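Local coordinates for protein trehalose monomycolate exporter MmpL3 (Mycobacterium tuberculosis, PDB 7NVH) that exports trehalose monomycolate, a precursor of the mycobacterial outer envelope, as a membrane transporter of the RND permease superfamily, at residues 581-586 / 729-734; 647-652 / 665-670; 658-663 / 722-727; 569-574 / 586-591. All blocks are in the same frame, centred on the assembly; numbering follows the deposited sequence.

Contact 1: residues 581-586 / 729-734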
loop_
_atom_site.group_PDB
_atom_site.type_symbol
_atom_site.label_atom_id
_atom_site.label_comp_id
_atom_site.label_asym_id
_atom_site.label_seq_id
_atom_site.Cartn_x
_atom_site.Cartn_y
_atom_site.Cartn_z
ATOM N N VAL A 581 8.189 27.800 -16.051
ATOM C CA VAL A 581 9.226 27.084 -15.315
ATOM C C VAL A 581 9.056 27.242 -13.810
ATOM O O VAL A 581 9.309 26.305 -13.050
ATOM C CB VAL A 581 10.613 27.567 -15.780
ATOM C CG1 VAL A 581 11.709 26.940 -14.941
ATOM C CG2 VAL A 581 10.815 27.240 -17.245
ATOM N N VAL A 582 8.628 28.422 -13.361
ATOM C CA VAL A 582 8.555 28.697 -11.930
ATOM C C VAL A 582 7.460 27.871 -11.270
ATOM O O VAL A 582 7.622 27.388 -10.141
ATOM C CB VAL A 582 8.350 30.203 -11.700
ATOM C CG1 VAL A 582 8.485 30.534 -10.229
ATOM C CG2 VAL A 582 9.348 30.994 -12.523
ATOM N N LEU A 583 6.326 27.711 -11.948
ATOM C CA LEU A 583 5.218 26.958 -11.366
ATOM C C LEU A 583 5.570 25.510 -11.048
ATOM O O LEU A 583 5.128 25.021 -9.992
ATOM C CB LEU A 583 3.995 27.040 -12.288
ATOM C CG LEU A 583 3.247 28.372 -12.290
ATOM C CD1 LEU A 583 2.167 28.370 -13.355
ATOM C CD2 LEU A 583 2.654 28.648 -10.922
ATOM N N PRO A 584 6.286 24.761 -11.897
ATOM C CA PRO A 584 6.713 23.418 -11.470
ATOM C C PRO A 584 7.523 23.419 -10.188
ATOM O O PRO A 584 7.308 22.560 -9.328
ATOM C CB PRO A 584 7.547 22.916 -12.655
ATOM C CG PRO A 584 7.116 23.701 -13.811
ATOM C CD PRO A 584 6.444 24.951 -13.349
ATOM N N ILE A 585 8.438 24.375 -10.026
ATOM C CA ILE A 585 9.243 24.435 -8.811
ATOM C C ILE A 585 8.366 24.738 -7.606
ATOM O O ILE A 585 8.515 24.128 -6.540
ATOM C CB ILE A 585 10.366 25.473 -8.972
ATOM C CG1 ILE A 585 11.280 25.083 -10.133
ATOM C CG2 ILE A 585 11.159 25.601 -7.689
ATOM C CD1 ILE A 585 12.168 26.203 -10.613
ATOM N N LYS A 586 7.442 25.687 -7.755
ATOM C CA LYS A 586 6.552 26.043 -6.656
ATOM C C LYS A 586 5.697 24.854 -6.231
ATOM O O LYS A 586 5.558 24.562 -5.034
ATOM C CB LYS A 586 5.674 27.218 -7.080
ATOM C CG LYS A 586 4.735 27.708 -6.015
ATOM C CD LYS A 586 3.577 28.472 -6.621
ATOM C CE LYS A 586 2.538 27.524 -7.185
ATOM N NZ LYS A 586 1.885 26.728 -6.114
ATOM N N ASP A 729 6.176 36.811 -12.848
ATOM C CA ASP A 729 7.142 35.806 -13.259
ATOM C C ASP A 729 6.668 34.384 -12.998
ATOM O O ASP A 729 7.417 33.441 -13.260
ATOM C CB ASP A 729 8.478 36.041 -12.551
ATOM C CG ASP A 729 9.368 37.012 -13.301
ATOM O OD1 ASP A 729 9.199 37.150 -14.530
ATOM O OD2 ASP A 729 10.236 37.641 -12.662
ATOM N N CYS A 730 5.449 34.205 -12.481
ATOM C CA CYS A 730 4.883 32.864 -12.384
ATOM C C CYS A 730 4.698 32.240 -13.757
ATOM O O CYS A 730 4.677 31.012 -13.885
ATOM C CB CYS A 730 3.534 32.902 -11.667
ATOM S SG CYS A 730 3.579 33.395 -9.945
ATOM N N TRP A 731 4.558 33.067 -14.789
ATOM C CA TRP A 731 4.142 32.624 -16.110
ATOM C C TRP A 731 5.310 32.591 -17.089
ATOM O O TRP A 731 5.110 32.621 -18.305
ATOM C CB TRP A 731 3.041 33.539 -16.636
ATOM C CG TRP A 731 2.007 33.857 -15.610
ATOM C CD1 TRP A 731 1.797 35.062 -15.016
ATOM C CD2 TRP A 731 1.058 32.955 -15.036
ATOM N NE1 TRP A 731 0.767 34.974 -14.116
ATOM C CE2 TRP A 731 0.297 33.687 -14.109
ATOM C CE3 TRP A 731 0.773 31.600 -15.218
ATOM C CZ2 TRP A 731 -0.728 33.113 -13.368
ATOM C CZ3 TRP A 731 -0.242 31.034 -14.482
ATOM C CH2 TRP A 731 -0.981 31.787 -13.568
ATOM N N TRP A 732 6.532 32.528 -16.574
ATOM C CA TRP A 732 7.732 32.700 -17.378
ATOM C C TRP A 732 8.318 31.343 -17.736
ATOM O O TRP A 732 8.625 30.541 -16.849
ATOM C CB TRP A 732 8.769 33.541 -16.638
ATOM C CG TRP A 732 10.014 33.745 -17.423
ATOM C CD1 TRP A 732 10.237 34.698 -18.368
ATOM C CD2 TRP A 732 11.212 32.967 -17.344
ATOM N NE1 TRP A 732 11.503 34.567 -18.881
ATOM C CE2 TRP A 732 12.123 33.511 -18.268
ATOM C CE3 TRP A 732 11.603 31.865 -16.581
ATOM C CZ2 TRP A 732 13.401 32.988 -18.451
ATOM C CZ3 TRP A 732 12.872 31.348 -16.762
ATOM C CH2 TRP A 732 13.756 31.911 -17.689
ATOM N N ALA A 733 8.465 31.095 -19.036
ATOM C CA ALA A 733 9.233 29.991 -19.575
ATOM C C ALA A 733 10.058 30.562 -20.718
ATOM O O ALA A 733 9.579 31.452 -21.437
ATOM C CB ALA A 733 8.350 28.845 -20.084
ATOM N N PRO A 734 11.288 30.087 -20.911
ATOM C CA PRO A 734 12.116 30.614 -21.997
ATOM C C PRO A 734 11.460 30.386 -23.349
ATOM O O PRO A 734 10.523 29.598 -23.494
ATOM C CB PRO A 734 13.420 29.819 -21.870
ATOM C CG PRO A 734 13.439 29.356 -20.464
ATOM C CD PRO A 734 12.013 29.098 -20.099
#
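One backbone hydrogen bond joins the start of helix 582-607 to the connection 729-734. V581 N donates to W732 O over 2.9 Å, nearly straight at 170°, with the donor standing above the carbonyl plane by about 30°. Two further carbonyls of the connection turn to the same helix end but meet carbon. D729 O faces V582 CG2, the branch beside the backbone N, and C730 O lies 3.4 Å from L583 CG; C730 O is itself taken by the hydroxyl of S580.

Apolar packing accompanies the bond. V581, with CG2 anti to its carbonyl carbon, crosses P734 at about a right angle, CG2 reaching P734 CD at 3.6 Å. L583 crosses W731 obliquely, its CD1 3.8 Å from W731 CZ3. The W731 indole is backed from its own segment: C730 CB sits over the centre of one face, 4.1 Å above the plane. W732, on the surface, has P734 N above one face, offset toward the rim.

P734 occupies the N-cap position of helix 735-744, so the connection runs from the end of helix 694-726 past the start of helix 582-607 into that terminal helix, where R738 hydrogen-bonds W731 O. W731 leans on M649, V650 and R653 of helix 624-654 and on M723 of helix 694-726, while P584 packs on M574 and F575 of helix 559-577.

Contact 2: residues 647-652 / 665-670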
loop_
_atom_site.group_PDB
_atom_site.type_symbol
_atom_site.label_atom_id
_atom_site.label_comp_id
_atom_site.label_asym_id
_atom_site.label_seq_id
_atom_site.Cartn_x
_atom_site.Cartn_y
_atom_site.Cartn_z
ATOM N N SER A 647 -4.217 24.835 -13.378
ATOM C CA SER A 647 -4.553 24.785 -14.795
ATOM C C SER A 647 -5.581 25.848 -15.148
ATOM O O SER A 647 -5.494 26.479 -16.208
ATOM C CB SER A 647 -5.063 23.395 -15.162
ATOM O OG SER A 647 -4.059 22.420 -14.944
ATOM N N ARG A 648 -6.559 26.067 -14.269
ATOM C CA ARG A 648 -7.536 27.122 -14.501
ATOM C C ARG A 648 -6.877 28.495 -14.488
ATOM O O ARG A 648 -7.225 29.364 -15.293
ATOM C CB ARG A 648 -8.647 27.047 -13.457
ATOM C CG ARG A 648 -9.502 25.798 -13.557
ATOM C CD ARG A 648 -9.968 25.565 -14.982
ATOM N NE ARG A 648 -11.036 26.479 -15.369
ATOM C CZ ARG A 648 -12.313 26.314 -15.044
ATOM N NH1 ARG A 648 -12.686 25.265 -14.326
ATOM N NH2 ARG A 648 -13.218 27.196 -15.439
ATOM N N MET A 649 -5.923 28.711 -13.581
ATOM C CA MET A 649 -5.217 29.989 -13.544
ATOM C C MET A 649 -4.415 30.212 -14.819
ATOM O O MET A 649 -4.406 31.318 -15.368
ATOM C CB MET A 649 -4.298 30.055 -12.326
ATOM C CG MET A 649 -4.881 29.473 -11.057
ATOM S SD MET A 649 -3.748 29.659 -9.671
ATOM C CE MET A 649 -4.862 29.470 -8.288
ATOM N N VAL A 650 -3.727 29.175 -15.296
ATOM C CA VAL A 650 -2.945 29.301 -16.521
ATOM C C VAL A 650 -3.859 29.551 -17.712
ATOM O O VAL A 650 -3.533 30.339 -18.608
ATOM C CB VAL A 650 -2.071 28.053 -16.733
ATOM C CG1 VAL A 650 -1.256 28.200 -17.990
ATOM C CG2 VAL A 650 -1.151 27.843 -15.551
ATOM N N GLU A 651 -5.012 28.881 -17.745
ATOM C CA GLU A 651 -5.981 29.112 -18.809
ATOM C C GLU A 651 -6.499 30.543 -18.784
ATOM O O GLU A 651 -6.634 31.181 -19.834
ATOM C CB GLU A 651 -7.135 28.120 -18.675
ATOM C CG GLU A 651 -8.373 28.486 -19.463
ATOM C CD GLU A 651 -9.488 27.479 -19.285
ATOM O OE1 GLU A 651 -9.235 26.413 -18.686
ATOM O OE2 GLU A 651 -10.618 27.756 -19.739
ATOM N N ALA A 652 -6.791 31.065 -17.592
ATOM C CA ALA A 652 -7.301 32.428 -17.486
ATOM C C ALA A 652 -6.235 33.452 -17.849
ATOM O O ALA A 652 -6.546 34.498 -18.427
ATOM C CB ALA A 652 -7.828 32.680 -16.074
ATOM N N ILE A 665 -9.863 34.124 -10.852
ATOM C CA ILE A 665 -10.691 33.221 -11.652
ATOM C C ILE A 665 -10.242 31.775 -11.496
ATOM O O ILE A 665 -11.075 30.873 -11.343
ATOM C CB ILE A 665 -10.746 33.650 -13.133
ATOM C CG1 ILE A 665 -11.411 35.024 -13.310
ATOM C CG2 ILE A 665 -11.458 32.605 -13.965
ATOM C CD1 ILE A 665 -10.547 36.224 -13.239
ATOM N N GLY A 666 -8.932 31.522 -11.502
ATOM C CA GLY A 666 -8.463 30.150 -11.461
ATOM C C GLY A 666 -8.916 29.400 -10.225
ATOM O O GLY A 666 -9.359 28.254 -10.316
ATOM N N THR A 667 -8.820 30.030 -9.057
ATOM C CA THR A 667 -9.199 29.367 -7.817
ATOM C C THR A 667 -10.588 29.748 -7.327
ATOM O O THR A 667 -10.966 29.350 -6.222
ATOM C CB THR A 667 -8.170 29.645 -6.718
ATOM O OG1 THR A 667 -8.466 28.836 -5.574
ATOM C CG2 THR A 667 -8.207 31.083 -6.315
ATOM N N ALA A 668 -11.354 30.504 -8.109
ATOM C CA ALA A 668 -12.772 30.673 -7.829
ATOM C C ALA A 668 -13.652 29.809 -8.712
ATOM O O ALA A 668 -14.756 29.443 -8.296
ATOM C CB ALA A 668 -13.179 32.140 -7.997
ATOM N N ALA A 669 -13.195 29.474 -9.919
ATOM C CA ALA A 669 -13.967 28.596 -10.787
ATOM C C ALA A 669 -13.871 27.140 -10.360
ATOM O O ALA A 669 -14.796 26.362 -10.620
ATOM C CB ALA A 669 -13.499 28.747 -12.233
ATOM N N THR A 670 -12.775 26.752 -9.712
ATOM C CA THR A 670 -12.536 25.362 -9.354
ATOM C C THR A 670 -12.668 25.101 -7.861
ATOM O O THR A 670 -12.390 23.985 -7.416
ATOM C CB THR A 670 -11.148 24.926 -9.820
ATOM O OG1 THR A 670 -11.036 23.502 -9.717
ATOM C CG2 THR A 670 -10.084 25.557 -8.947
#
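R648 points from helix 647-652 at helix 665-669, and the end of M649 comes over beside it, with G666 between them. R648 is bent at chi2 and chi3, which folds the chain along its neighbour: CB lies 3.4 Å from G666 O, CG passes T670 CB obliquely, and the guanidinium has A669 CB over one face, 3.6 Å from R648 NH2. M649 leaves with CG anti to its carbonyl carbon and then runs extended, CG over G666 CA at 3.7 Å and CE beside T667 CB, the two side chains lying side by side and pointing the same way. Since G666 carries no side chain, its CA comes within 3.9 Å of M649 CA, and the axes of the short segments approach to 7.5 Å at 134°. This is a tight helical hairpin: helix 624-654 turns back through a few residues into helix 659-669, glycine set against the crossing. Nearer the turn, A652 CB meets I665 CG2 at 4.2 Å. The charged end of R648 is directed past the hairpin, NH2 forming a salt bridge with E262 of helix 248-265, while NE has a long ion pair, 3.8 Å, with E651 OE1. E651 OE2 salt-bridges R259.

Contact 3: residues 658-663 / 722-727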
loop_
_atom_site.group_PDB
_atom_site.type_symbol
_atom_site.label_atom_id
_atom_site.label_comp_id
_atom_site.label_asym_id
_atom_site.label_seq_id
_atom_site.Cartn_x
_atom_site.Cartn_y
_atom_site.Cartn_z
ATOM N N SER A 658 -4.657 39.709 -15.855
ATOM C CA SER A 658 -3.453 39.999 -15.094
ATOM C C SER A 658 -3.152 38.841 -14.146
ATOM O O SER A 658 -3.915 37.880 -14.035
ATOM C CB SER A 658 -3.611 41.308 -14.328
ATOM O OG SER A 658 -2.350 41.811 -13.925
ATOM N N THR A 659 -2.017 38.931 -13.452
ATOM C CA THR A 659 -1.614 37.838 -12.573
ATOM C C THR A 659 -2.578 37.677 -11.405
ATOM O O THR A 659 -2.904 36.552 -11.016
ATOM C CB THR A 659 -0.193 38.063 -12.064
ATOM O OG1 THR A 659 0.683 38.282 -13.176
ATOM C CG2 THR A 659 0.287 36.852 -11.285
ATOM N N GLN A 660 -3.040 38.787 -10.829
ATOM C CA GLN A 660 -3.968 38.709 -9.705
ATOM C C GLN A 660 -5.323 38.171 -10.148
ATOM O O GLN A 660 -5.891 37.274 -9.510
ATOM C CB GLN A 660 -4.111 40.088 -9.061
ATOM C CG GLN A 660 -4.822 40.083 -7.726
ATOM C CD GLN A 660 -4.582 41.351 -6.937
ATOM O OE1 GLN A 660 -3.896 42.261 -7.399
ATOM N NE2 GLN A 660 -5.146 41.418 -5.739
ATOM N N GLU A 661 -5.853 38.705 -11.249
ATOM C CA GLU A 661 -7.119 38.211 -11.775
ATOM C C GLU A 661 -6.997 36.763 -12.226
ATOM O O GLU A 661 -7.936 35.976 -12.068
ATOM C CB GLU A 661 -7.583 39.096 -12.929
ATOM C CG GLU A 661 -7.401 40.576 -12.663
ATOM C CD GLU A 661 -8.142 41.444 -13.658
ATOM O OE1 GLU A 661 -8.310 41.015 -14.818
ATOM O OE2 GLU A 661 -8.559 42.558 -13.277
ATOM N N ALA A 662 -5.856 36.394 -12.807
ATOM C CA ALA A 662 -5.654 35.003 -13.189
ATOM C C ALA A 662 -5.862 34.087 -11.995
ATOM O O ALA A 662 -6.580 33.088 -12.084
ATOM C CB ALA A 662 -4.259 34.809 -13.779
ATOM N N ILE A 663 -5.274 34.444 -10.852
ATOM C CA ILE A 663 -5.455 33.655 -9.638
ATOM C C ILE A 663 -6.913 33.669 -9.200
ATOM O O ILE A 663 -7.472 32.629 -8.833
ATOM C CB ILE A 663 -4.527 34.167 -8.522
ATOM C CG1 ILE A 663 -3.068 34.097 -8.966
ATOM C CG2 ILE A 663 -4.723 33.357 -7.258
ATOM C CD1 ILE A 663 -2.134 34.878 -8.079
ATOM N N VAL A 722 1.687 32.643 -2.431
ATOM C CA VAL A 722 2.982 32.468 -3.079
ATOM C C VAL A 722 2.938 32.989 -4.507
ATOM O O VAL A 722 3.847 33.702 -4.946
ATOM C CB VAL A 722 3.415 30.993 -3.024
ATOM C CG1 VAL A 722 4.605 30.762 -3.929
ATOM C CG2 VAL A 722 3.759 30.603 -1.599
ATOM N N MET A 723 1.880 32.661 -5.250
ATOM C CA MET A 723 1.803 33.103 -6.638
ATOM C C MET A 723 1.656 34.614 -6.743
ATOM O O MET A 723 2.039 35.199 -7.760
ATOM C CB MET A 723 0.651 32.400 -7.350
ATOM C CG MET A 723 0.979 30.981 -7.761
ATOM S SD MET A 723 -0.414 30.134 -8.516
ATOM C CE MET A 723 -0.367 30.839 -10.159
ATOM N N LYS A 724 1.101 35.261 -5.719
ATOM C CA LYS A 724 1.077 36.718 -5.712
ATOM C C LYS A 724 2.439 37.296 -5.355
ATOM O O LYS A 724 2.858 38.305 -5.932
ATOM C CB LYS A 724 0.013 37.224 -4.742
ATOM C CG LYS A 724 0.208 38.661 -4.311
ATOM C CD LYS A 724 -0.476 39.618 -5.263
ATOM C CE LYS A 724 -0.135 41.055 -4.924
ATOM N NZ LYS A 724 -0.257 41.948 -6.106
ATOM N N LEU A 725 3.143 36.671 -4.407
ATOM C CA LEU A 725 4.468 37.158 -4.031
ATOM C C LEU A 725 5.441 37.056 -5.196
ATOM O O LEU A 725 6.257 37.959 -5.414
ATOM C CB LEU A 725 4.992 36.379 -2.826
ATOM C CG LEU A 725 4.341 36.702 -1.483
ATOM C CD1 LEU A 725 4.634 35.606 -0.478
ATOM C CD2 LEU A 725 4.818 38.046 -0.967
ATOM N N LEU A 726 5.373 35.958 -5.952
ATOM C CA LEU A 726 6.250 35.789 -7.104
ATOM C C LEU A 726 6.036 36.895 -8.126
ATOM O O LEU A 726 7.000 37.452 -8.662
ATOM C CB LEU A 726 6.006 34.425 -7.742
ATOM C CG LEU A 726 6.701 33.222 -7.113
ATOM C CD1 LEU A 726 6.193 31.940 -7.741
ATOM C CD2 LEU A 726 8.203 33.343 -7.276
ATOM N N GLY A 727 4.780 37.229 -8.404
ATOM C CA GLY A 727 4.472 38.300 -9.327
ATOM C C GLY A 727 4.169 37.809 -10.723
ATOM O O GLY A 727 3.663 36.698 -10.904
#
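The carboxamide of Q660 is the one flat side-chain group that takes part, and it is met at its oxygen tip: OE1 stands 3.9 Å from K724 NZ, a loose polar approach. Q660 extends with CG anti to its backbone N, whereas K724 is bent at chi2, so that the two chains cross obliquely where both residues are partly exposed. Deeper in, I663 and M723 slide past each other in opposite directions. The tip of I663, CD1, touches M723 CB at 3.8 Å and lies 4.0 Å from K724 N, over the backbone of the facing helix. The two short helical segments run almost antiparallel, at 167°, with axes 10.1 Å apart, so the start of helix 659-669 packs against the last turn of helix 694-726 in the MMPL family region. There G727 leaves the helix with a positive phi of 97°, a backbone shape suited to glycine, and its O comes 3.4 Å from T659 CG2. That methyl is anti to the backbone N of T659, which places OG1 on the other branch, where W731 NE1 reaches it in a weak hydrogen bond. M649 of helix 624-654 borders both I663 and M723, and M393 touches Q660 and I663.

Contact 4: residues 569-574 / 586-591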
loop_
_atom_site.group_PDB
_atom_site.type_symbol
_atom_site.label_atom_id
_atom_site.label_comp_id
_atom_site.label_asym_id
_atom_site.label_seq_id
_atom_site.Cartn_x
_atom_site.Cartn_y
_atom_site.Cartn_z
ATOM N N THR A 569 11.023 13.768 -13.137
ATOM C CA THR A 569 9.923 13.401 -14.013
ATOM C C THR A 569 8.680 14.247 -13.792
ATOM O O THR A 569 7.909 14.443 -14.737
ATOM C CB THR A 569 9.561 11.926 -13.830
ATOM O OG1 THR A 569 9.320 11.662 -12.444
ATOM C CG2 THR A 569 10.690 11.037 -14.323
ATOM N N THR A 570 8.463 14.750 -12.578
ATOM C CA THR A 570 7.313 15.610 -12.333
ATOM C C THR A 570 7.583 17.067 -12.670
ATOM O O THR A 570 6.665 17.763 -13.107
ATOM C CB THR A 570 6.851 15.506 -10.879
ATOM O OG1 THR A 570 7.882 15.985 -10.008
ATOM C CG2 THR A 570 6.497 14.071 -10.530
ATOM N N ILE A 571 8.816 17.549 -12.494
ATOM C CA ILE A 571 9.111 18.932 -12.855
ATOM C C ILE A 571 8.932 19.146 -14.352
ATOM O O ILE A 571 8.309 20.125 -14.783
ATOM C CB ILE A 571 10.527 19.315 -12.389
ATOM C CG1 ILE A 571 10.534 19.565 -10.882
ATOM C CG2 ILE A 571 11.023 20.538 -13.134
ATOM C CD1 ILE A 571 11.891 19.922 -10.331
ATOM N N VAL A 572 9.449 18.228 -15.168
ATOM C CA VAL A 572 9.310 18.361 -16.616
ATOM C C VAL A 572 7.851 18.226 -17.033
ATOM O O VAL A 572 7.363 18.972 -17.891
ATOM C CB VAL A 572 10.203 17.334 -17.332
ATOM C CG1 VAL A 572 9.994 17.407 -18.830
ATOM C CG2 VAL A 572 11.660 17.572 -16.983
ATOM N N LEU A 573 7.131 17.273 -16.442
ATOM C CA LEU A 573 5.734 17.078 -16.813
ATOM C C LEU A 573 4.884 18.284 -16.436
ATOM O O LEU A 573 3.976 18.667 -17.182
ATOM C CB LEU A 573 5.189 15.809 -16.167
ATOM C CG LEU A 573 5.413 14.542 -16.991
ATOM C CD1 LEU A 573 5.134 13.306 -16.162
ATOM C CD2 LEU A 573 4.564 14.560 -18.249
ATOM N N MET A 574 5.154 18.894 -15.284
ATOM C CA MET A 574 4.434 20.090 -14.880
ATOM C C MET A 574 4.876 21.325 -15.648
ATOM O O MET A 574 4.115 22.294 -15.724
ATOM C CB MET A 574 4.594 20.296 -13.374
ATOM C CG MET A 574 3.788 19.293 -12.568
ATOM S SD MET A 574 3.586 19.680 -10.824
ATOM C CE MET A 574 5.168 20.428 -10.479
ATOM N N LYS A 586 7.442 25.687 -7.755
ATOM C CA LYS A 586 6.552 26.043 -6.656
ATOM C C LYS A 586 5.697 24.854 -6.231
ATOM O O LYS A 586 5.558 24.562 -5.034
ATOM C CB LYS A 586 5.674 27.218 -7.080
ATOM C CG LYS A 586 4.735 27.708 -6.015
ATOM C CD LYS A 586 3.577 28.472 -6.621
ATOM C CE LYS A 586 2.538 27.524 -7.185
ATOM N NZ LYS A 586 1.885 26.728 -6.114
ATOM N N ALA A 587 5.127 24.144 -7.205
ATOM C CA ALA A 587 4.292 22.995 -6.880
ATOM C C ALA A 587 5.112 21.852 -6.302
ATOM O O ALA A 587 4.621 21.124 -5.436
ATOM C CB ALA A 587 3.526 22.533 -8.117
ATOM N N THR A 588 6.357 21.683 -6.750
ATOM C CA THR A 588 7.222 20.664 -6.167
ATOM C C THR A 588 7.526 20.977 -4.707
ATOM O O THR A 588 7.499 20.085 -3.851
ATOM C CB THR A 588 8.513 20.551 -6.978
ATOM O OG1 THR A 588 8.248 19.857 -8.203
ATOM C CG2 THR A 588 9.579 19.802 -6.198
ATOM N N LEU A 589 7.814 22.244 -4.403
ATOM C CA LEU A 589 8.078 22.623 -3.018
ATOM C C LEU A 589 6.857 22.393 -2.138
ATOM O O LEU A 589 6.970 21.839 -1.038
ATOM C CB LEU A 589 8.526 24.081 -2.942
ATOM C CG LEU A 589 9.858 24.418 -3.611
ATOM C CD1 LEU A 589 10.240 25.863 -3.345
ATOM C CD2 LEU A 589 10.952 23.477 -3.138
ATOM N N MET A 590 5.675 22.802 -2.609
ATOM C CA MET A 590 4.469 22.552 -1.825
ATOM C C MET A 590 4.162 21.068 -1.670
ATOM O O MET A 590 3.724 20.653 -0.592
ATOM C CB MET A 590 3.270 23.279 -2.426
ATOM C CG MET A 590 3.224 24.748 -2.067
ATOM S SD MET A 590 2.179 25.740 -3.138
ATOM C CE MET A 590 3.021 27.311 -3.020
ATOM N N SER A 591 4.378 20.260 -2.708
ATOM C CA SER A 591 4.170 18.822 -2.589
ATOM C C SER A 591 5.129 18.200 -1.584
ATOM O O SER A 591 4.731 17.331 -0.803
ATOM C CB SER A 591 4.328 18.160 -3.954
ATOM O OG SER A 591 3.365 18.655 -4.866
#
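M574 starts with CG anti to its carbonyl carbon (chi1 -73°), stays extended through chi2, and then turns at chi3 (-36°), which swings CE onto helix 586-591. There CE lies 3.6 Å from A587 CB, with SD 3.9 Å from the same methyl. T588 also sets OG1 anti to its carbonyl carbon, beside the backbone N, and this directs the hydroxyl back along its own helix to a hydrogen bond with P584 O. Across the interface that oxygen meets only carbon at close range: I571 CG1 at 3.5 Å, the two side chains crossing at about a right angle, and M574 CE at 3.9 Å, approached obliquely. The buried hydroxyl thus faces carbon across the interface, while its hydrogen bond is made within its own helix. T570 OG1, 4.3 Å from T588 OG1, likewise bonds within its own helix, to L566 O and L567 O. Helices 559-577 and 582-607 are consecutive and form a splayed helical hairpin in the membrane bundle of this RND-family transporter, the short segments crossing at 137° with axes 10.4 Å apart. On the helix 586-591 side, A587 O accepts from both S591 N and S591 OG, the latter at 2.8 Å, and S591 OG also pairs with S638 OG of helix 624-654. F635 of that helix touches T570 and S591, and L291 of helix 270-297 packs on M574.

In the fold
All four contacts lie on one side of the chain's centre, within the second MMPL family region. Contact 4 comes first along the chain and shares helix 582-607, and K586 itself, with contact 1, whose centre is 10 Å away. Contacts 2 and 3 fall in the sequence between the two segments of contact 1; they share helix 659-669, and their centres are 11 Å apart. W731 of contact 1 touches both contact 2 and contact 3, while contact 4 meets contact 1 through P584. V722 reaches M590, joining contacts 3 and 4, whereas contacts 2 and 4 do not touch. Short helix 659-669 and the connection 727-734 are thereby fastened to the ends of the long membrane helices.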